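Putative NADPH-dependent oxidoreductase (Desulfitobacterium hafniense DCB-2, PDB 3DB2) probably catalyses an NADPH-dependent redox reaction, with a Rossmann-fold nucleotide-binding domain and a GFO/IDH/MocA-type C-terminal domain. Local coordinates at residues His92-Glu96 with Glu306-Val310; Lys119-His124 with Gly318-Ala324. All blocks are in the same frame, centred on the assembly; numbering follows the deposited sequence.

Contact 1 (His92-Glu96 with Glu306-Val310); sequences HIYVE and EVEEV
Tyr94 reaches from a strand of the Rossmann sheet to Glu306 and the two valines of helix 302-316. The strand and helix segments run nearly antiparallel, with axes 9.3 Å apart. With CG anti to the backbone N (chi1 177°), the Tyr94 ring extends toward the helix. The tight part is at the hydroxyl end. Tyr94 OH donates a hydrogen bond to Glu306 OE2 at 2.6 Å, from above the carboxylate plane. The ring and carboxylate planes are 68° apart, and Tyr94 CE2 lies 3.6 Å from Glu306 CG. The packing relaxes along the rest of the ring. Val307 CG2 sits over one face, 4.4 Å from Tyr94 CE2. Val310 CG2 comes to the ring edge and stays 4.4 Å from Tyr94 CD2. Met20 of helix 15-24 also packs on Tyr94, Glu306 and Val307. The looser, partly exposed side of the helix carries Glu308 and Glu309, which form salt bridges with Arg304 and Arg128 respectively. Glu96 begins the Glu-Lys-Pro sequence characteristic of this family, and its OE2 is hydrogen-bonded to Trp16. The two carboxylates come close, with Glu96 OE2 4.2 Å from Glu306 OE2. A water lies between them, 2.5 Å from Glu96 OE2 and 2.6 Å from Glu306 OE2.

Contact 2 (Lys119-His124 with Gly318-Ala324); sequences KFLCGH and GETEIGA
Phe120 and Leu121 leave strand 120-123 on opposite faces, and the loop 318-324 meets both. Leu121 has CG anti to its backbone nitrogen (chi1 -179°). This brings CD1 against the loop, 3.8 Å from Ile322 CB. The Leu121 and Thr320 side chains pass at a slant, with CD1 also against Thr320 OG1. Val310 of helix 302-316 packs on Leu121 as well. On the other face, the Phe120 ring turns its edge to the backbone of Gly323, whose CA lies in the ring plane. Gly323 is the N-cap of helix 324-343. Ala324 begins that helix, and its CB lies 4.1 Å from Phe120 CE2.

Two hydrogen bonds tie the loop to the strand, one from the Thr320 side chain and one between backbones. Thr320 OG1 donates to Phe120 O at 2.7 Å, tilted 22° from the carbonyl plane. Cys122 N donates to Ile322 O at 3.2 Å, and this bond is nearly straight. At the far end, Ile322 and His124 cross at a slant, and Ile322 CD1 lies 3.6 Å from both His124 CB and His124 ND1. The imidazole is held by its own strand, since His124 ND1 donates to Cys122 O at 2.9 Å from above the carbonyl plane. The opposite end is closer to solvent. There Lys119 NZ approaches Gly318 O at 2.5 Å, so short that its exact geometry is doubtful. A water bridges Phe120 N and Thr320 N by weak bonds. The Glu321 carboxylate forms salt bridges with Arg127 and Arg133. The loop thus runs along the outermost strand of a parallel Rossmann sheet, where the chain returns from the second domain to cover the sheet edge.

How the contacts relate
Contact 1 is wholly buried, whereas contact 2 is buried at its centre and reaches solvent at Lys119 and Gly318. Strands 92-96 and 120-123 are neighbours in one parallel sheet, with a probable hydrogen bond from Gly123 N to Val95 O between them. Helix 302-316 leads into the loop of contact 2, so one C-terminal segment serves both. In contact 1 it covers a sheet face, where valines and a glutamate meet a tyrosine of the strand. In contact 2 it follows the sheet edge, where backbone carbonyls take most of the bonds. Glu309 OE2, from the helix, probably bonds Glu321 N, from the loop. Glu306 OE1 of contact 1 also packs on Gly123 CA of contact 2.

Contact 1 (His92-Glu96 with Glu306-Val310)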
loop_
_atom_site.group_PDB
_atom_site.type_symbol
_atom_site.label_atom_id
_atom_site.label_comp_id
_atom_site.label_asym_id
_atom_site.label_seq_id
_atom_site.Cartn_x
_atom_site.Cartn_y
_atom_site.Cartn_z
ATOM N N HIS C 92 7.119 -39.225 3.280
ATOM C CA HIS C 92 6.354 -38.061 2.825
ATOM C C HIS C 92 6.778 -36.845 3.632
ATOM O O HIS C 92 7.211 -36.924 4.786
ATOM C CB HIS C 92 4.869 -38.383 2.911
ATOM C CG HIS C 92 4.533 -39.642 2.158
ATOM N ND1 HIS C 92 3.890 -40.731 2.711
ATOM C CD2 HIS C 92 4.789 -40.044 0.906
ATOM C CE1 HIS C 92 3.744 -41.693 1.814
ATOM N NE2 HIS C 92 4.285 -41.299 0.664
ATOM N N ILE C 93 6.687 -35.636 3.035
ATOM C CA ILE C 93 7.363 -34.479 3.557
ATOM C C ILE C 93 6.392 -33.348 3.884
ATOM O O ILE C 93 5.653 -32.904 3.006
ATOM C CB ILE C 93 8.381 -33.928 2.541
ATOM C CG1 ILE C 93 9.462 -34.905 2.055
ATOM C CG2 ILE C 93 9.007 -32.660 3.094
ATOM C CD1 ILE C 93 10.436 -35.326 3.139
ATOM N N TYR C 94 6.424 -32.892 5.120
ATOM C CA TYR C 94 5.946 -31.567 5.518
ATOM C C TYR C 94 7.221 -30.766 5.844
ATOM O O TYR C 94 8.059 -31.164 6.655
ATOM C CB TYR C 94 4.882 -31.613 6.625
ATOM C CG TYR C 94 4.479 -30.209 7.032
ATOM C CD1 TYR C 94 5.163 -29.503 8.019
ATOM C CD2 TYR C 94 3.413 -29.578 6.417
ATOM C CE1 TYR C 94 4.838 -28.235 8.405
ATOM C CE2 TYR C 94 3.056 -28.287 6.789
ATOM C CZ TYR C 94 3.762 -27.641 7.776
ATOM O OH TYR C 94 3.449 -26.362 8.174
ATOM N N VAL C 95 7.343 -29.591 5.232
ATOM C CA VAL C 95 8.394 -28.652 5.579
ATOM C C VAL C 95 7.772 -27.260 5.801
ATOM O O VAL C 95 6.825 -26.832 5.136
ATOM C CB VAL C 95 9.553 -28.621 4.579
ATOM C CG1 VAL C 95 9.178 -28.049 3.235
ATOM C CG2 VAL C 95 10.742 -27.834 5.142
ATOM N N GLU C 96 8.301 -26.558 6.804
ATOM C CA GLU C 96 7.811 -25.228 7.106
ATOM C C GLU C 96 8.234 -24.294 5.975
ATOM O O GLU C 96 9.175 -24.523 5.219
ATOM C CB GLU C 96 8.383 -24.614 8.373
ATOM C CG GLU C 96 7.379 -24.600 9.509
ATOM C CD GLU C 96 6.110 -23.861 9.126
ATOM O OE1 GLU C 96 6.068 -23.047 8.178
ATOM O OE2 GLU C 96 5.111 -24.139 9.823
ATOM N N GLU C 306 -3.243 -27.988 7.789
ATOM C CA GLU C 306 -2.209 -28.142 6.753
ATOM C C GLU C 306 -1.440 -29.455 6.886
ATOM O O GLU C 306 -1.119 -30.078 5.871
ATOM C CB GLU C 306 -1.292 -26.935 6.734
ATOM C CG GLU C 306 -0.130 -26.839 7.687
ATOM C CD GLU C 306 0.725 -25.586 7.507
ATOM O OE1 GLU C 306 0.910 -25.098 6.374
ATOM O OE2 GLU C 306 1.238 -25.070 8.516
ATOM N N VAL C 307 -1.175 -29.888 8.119
ATOM C CA VAL C 307 -0.559 -31.202 8.352
ATOM C C VAL C 307 -1.519 -32.331 8.001
ATOM O O VAL C 307 -1.160 -33.334 7.365
ATOM C CB VAL C 307 -0.045 -31.298 9.805
ATOM C CG1 VAL C 307 0.698 -32.612 10.040
ATOM C CG2 VAL C 307 0.853 -30.094 10.129
ATOM N N GLU C 308 -2.791 -32.194 8.373
ATOM C CA GLU C 308 -3.833 -33.152 8.066
ATOM C C GLU C 308 -4.035 -33.393 6.564
ATOM O O GLU C 308 -4.402 -34.495 6.143
ATOM C CB GLU C 308 -5.195 -32.740 8.649
ATOM C CG GLU C 308 -5.280 -33.019 10.155
ATOM C CD GLU C 308 -6.592 -32.533 10.736
ATOM O OE1 GLU C 308 -7.297 -31.702 10.106
ATOM O OE2 GLU C 308 -6.946 -32.977 11.844
ATOM N N GLU C 309 -3.797 -32.355 5.762
ATOM C CA GLU C 309 -3.939 -32.462 4.321
ATOM C C GLU C 309 -2.902 -33.450 3.789
ATOM O O GLU C 309 -3.097 -34.214 2.839
ATOM C CB GLU C 309 -3.714 -31.103 3.666
ATOM C CG GLU C 309 -3.361 -31.126 2.188
ATOM C CD GLU C 309 -3.603 -29.793 1.506
ATOM O OE1 GLU C 309 -4.769 -29.331 1.452
ATOM O OE2 GLU C 309 -2.619 -29.197 1.044
ATOM N N VAL C 310 -1.708 -33.430 4.391
ATOM C CA VAL C 310 -0.682 -34.355 3.869
ATOM C C VAL C 310 -1.128 -35.799 4.150
ATOM O O VAL C 310 -1.025 -36.667 3.290
ATOM C CB VAL C 310 0.713 -34.086 4.427
ATOM C CG1 VAL C 310 1.752 -35.005 3.776
ATOM C CG2 VAL C 310 1.122 -32.638 4.193
HETATM O O HOH W 1 3.173 -23.294 8.575
#

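Contact 2 (Lys119-His124 with Gly318-Ala324)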
loop_
_atom_site.group_PDB
_atom_site.type_symbol
_atom_site.label_atom_id
_atom_site.label_comp_id
_atom_site.label_asym_id
_atom_site.label_seq_id
_atom_site.Cartn_x
_atom_site.Cartn_y
_atom_site.Cartn_z
ATOM N N LYS C 119 4.693 -37.432 -1.409
ATOM C CA LYS C 119 3.867 -36.311 -1.091
ATOM C C LYS C 119 4.741 -35.246 -0.407
ATOM O O LYS C 119 5.633 -35.514 0.401
ATOM C CB LYS C 119 2.702 -36.647 -0.176
ATOM C CG LYS C 119 1.807 -37.754 -0.713
ATOM C CD LYS C 119 1.690 -37.713 -2.230
ATOM C CE LYS C 119 0.501 -38.582 -2.652
ATOM N NZ LYS C 119 0.058 -38.246 -4.035
ATOM N N PHE C 120 4.449 -34.010 -0.758
ATOM C CA PHE C 120 5.185 -32.849 -0.268
ATOM C C PHE C 120 4.221 -31.696 -0.024
ATOM O O PHE C 120 3.475 -31.416 -0.972
ATOM C CB PHE C 120 6.249 -32.481 -1.280
ATOM C CG PHE C 120 6.981 -31.187 -0.958
ATOM C CD1 PHE C 120 8.099 -31.244 -0.135
ATOM C CD2 PHE C 120 6.579 -29.954 -1.453
ATOM C CE1 PHE C 120 8.752 -30.084 0.204
ATOM C CE2 PHE C 120 7.235 -28.789 -1.112
ATOM C CZ PHE C 120 8.333 -28.869 -0.291
ATOM N N LEU C 121 4.335 -31.064 1.128
ATOM C CA LEU C 121 3.696 -29.769 1.410
ATOM C C LEU C 121 4.746 -28.849 2.020
ATOM O O LEU C 121 5.477 -29.186 2.957
ATOM C CB LEU C 121 2.440 -29.916 2.260
ATOM C CG LEU C 121 1.648 -28.662 2.627
ATOM C CD1 LEU C 121 1.027 -28.024 1.395
ATOM C CD2 LEU C 121 0.549 -28.963 3.648
ATOM N N CYS C 122 4.840 -27.630 1.480
ATOM C CA CYS C 122 5.609 -26.563 2.127
ATOM C C CYS C 122 4.592 -25.654 2.806
ATOM O O CYS C 122 3.799 -24.999 2.139
ATOM C CB CYS C 122 6.480 -25.812 1.128
ATOM S SG CYS C 122 7.412 -24.490 1.924
ATOM N N GLY C 123 4.505 -25.619 4.115
ATOM C CA GLY C 123 3.478 -25.030 4.894
ATOM C C GLY C 123 3.471 -23.521 4.953
ATOM O O GLY C 123 4.067 -22.933 5.832
ATOM N N HIS C 124 2.723 -22.896 4.045
ATOM C CA HIS C 124 2.254 -21.515 4.101
ATOM C C HIS C 124 0.801 -21.524 4.577
ATOM O O HIS C 124 -0.108 -21.724 3.780
ATOM C CB HIS C 124 2.338 -20.855 2.733
ATOM C CG HIS C 124 3.626 -21.023 2.013
ATOM N ND1 HIS C 124 4.110 -22.213 1.538
ATOM C CD2 HIS C 124 4.539 -20.092 1.680
ATOM C CE1 HIS C 124 5.263 -22.020 0.946
ATOM N NE2 HIS C 124 5.547 -20.736 1.014
ATOM N N GLY C 318 -3.821 -38.107 -4.295
ATOM C CA GLY C 318 -3.919 -36.720 -4.675
ATOM C C GLY C 318 -2.679 -35.926 -4.301
ATOM O O GLY C 318 -1.641 -36.428 -3.877
ATOM N N GLU C 319 -2.777 -34.614 -4.473
ATOM C CA GLU C 319 -1.689 -33.676 -4.314
ATOM C C GLU C 319 -2.065 -32.689 -3.215
ATOM O O GLU C 319 -3.221 -32.319 -3.047
ATOM C CB GLU C 319 -1.413 -32.865 -5.573
ATOM N N THR C 320 -1.062 -32.231 -2.484
ATOM C CA THR C 320 -1.312 -31.168 -1.495
ATOM C C THR C 320 -1.481 -29.827 -2.186
ATOM O O THR C 320 -1.285 -29.741 -3.412
ATOM C CB THR C 320 -0.153 -31.041 -0.503
ATOM O OG1 THR C 320 0.952 -30.479 -1.226
ATOM C CG2 THR C 320 0.181 -32.403 0.065
ATOM N N GLU C 321 -1.843 -28.772 -1.441
ATOM C CA GLU C 321 -2.164 -27.521 -2.133
ATOM C C GLU C 321 -0.932 -26.744 -2.562
ATOM O O GLU C 321 -1.059 -25.923 -3.469
ATOM C CB GLU C 321 -3.045 -26.620 -1.260
ATOM C CG GLU C 321 -3.770 -25.552 -2.074
ATOM C CD GLU C 321 -4.746 -24.761 -1.226
ATOM O OE1 GLU C 321 -5.282 -25.290 -0.232
ATOM O OE2 GLU C 321 -4.975 -23.581 -1.527
ATOM N N ILE C 322 0.216 -26.955 -1.903
ATOM C CA ILE C 322 1.383 -26.149 -2.145
ATOM C C ILE C 322 2.625 -27.026 -2.297
ATOM O O ILE C 322 3.311 -27.299 -1.302
ATOM C CB ILE C 322 1.707 -25.127 -1.037
ATOM C CG1 ILE C 322 0.518 -24.390 -0.448
ATOM C CG2 ILE C 322 2.719 -24.144 -1.602
ATOM C CD1 ILE C 322 0.873 -23.353 0.601
ATOM N N GLY C 323 2.860 -27.419 -3.532
ATOM C CA GLY C 323 4.000 -28.238 -3.909
ATOM C C GLY C 323 5.287 -27.443 -4.007
ATOM O O GLY C 323 5.350 -26.239 -3.733
ATOM N N ALA C 324 6.342 -28.157 -4.415
ATOM C CA ALA C 324 7.698 -27.637 -4.543
ATOM C C ALA C 324 7.750 -26.512 -5.573
ATOM O O ALA C 324 8.442 -25.530 -5.334
ATOM C CB ALA C 324 8.686 -28.733 -4.940
HETATM O O HOH W 2 1.839 -33.899 -2.953
#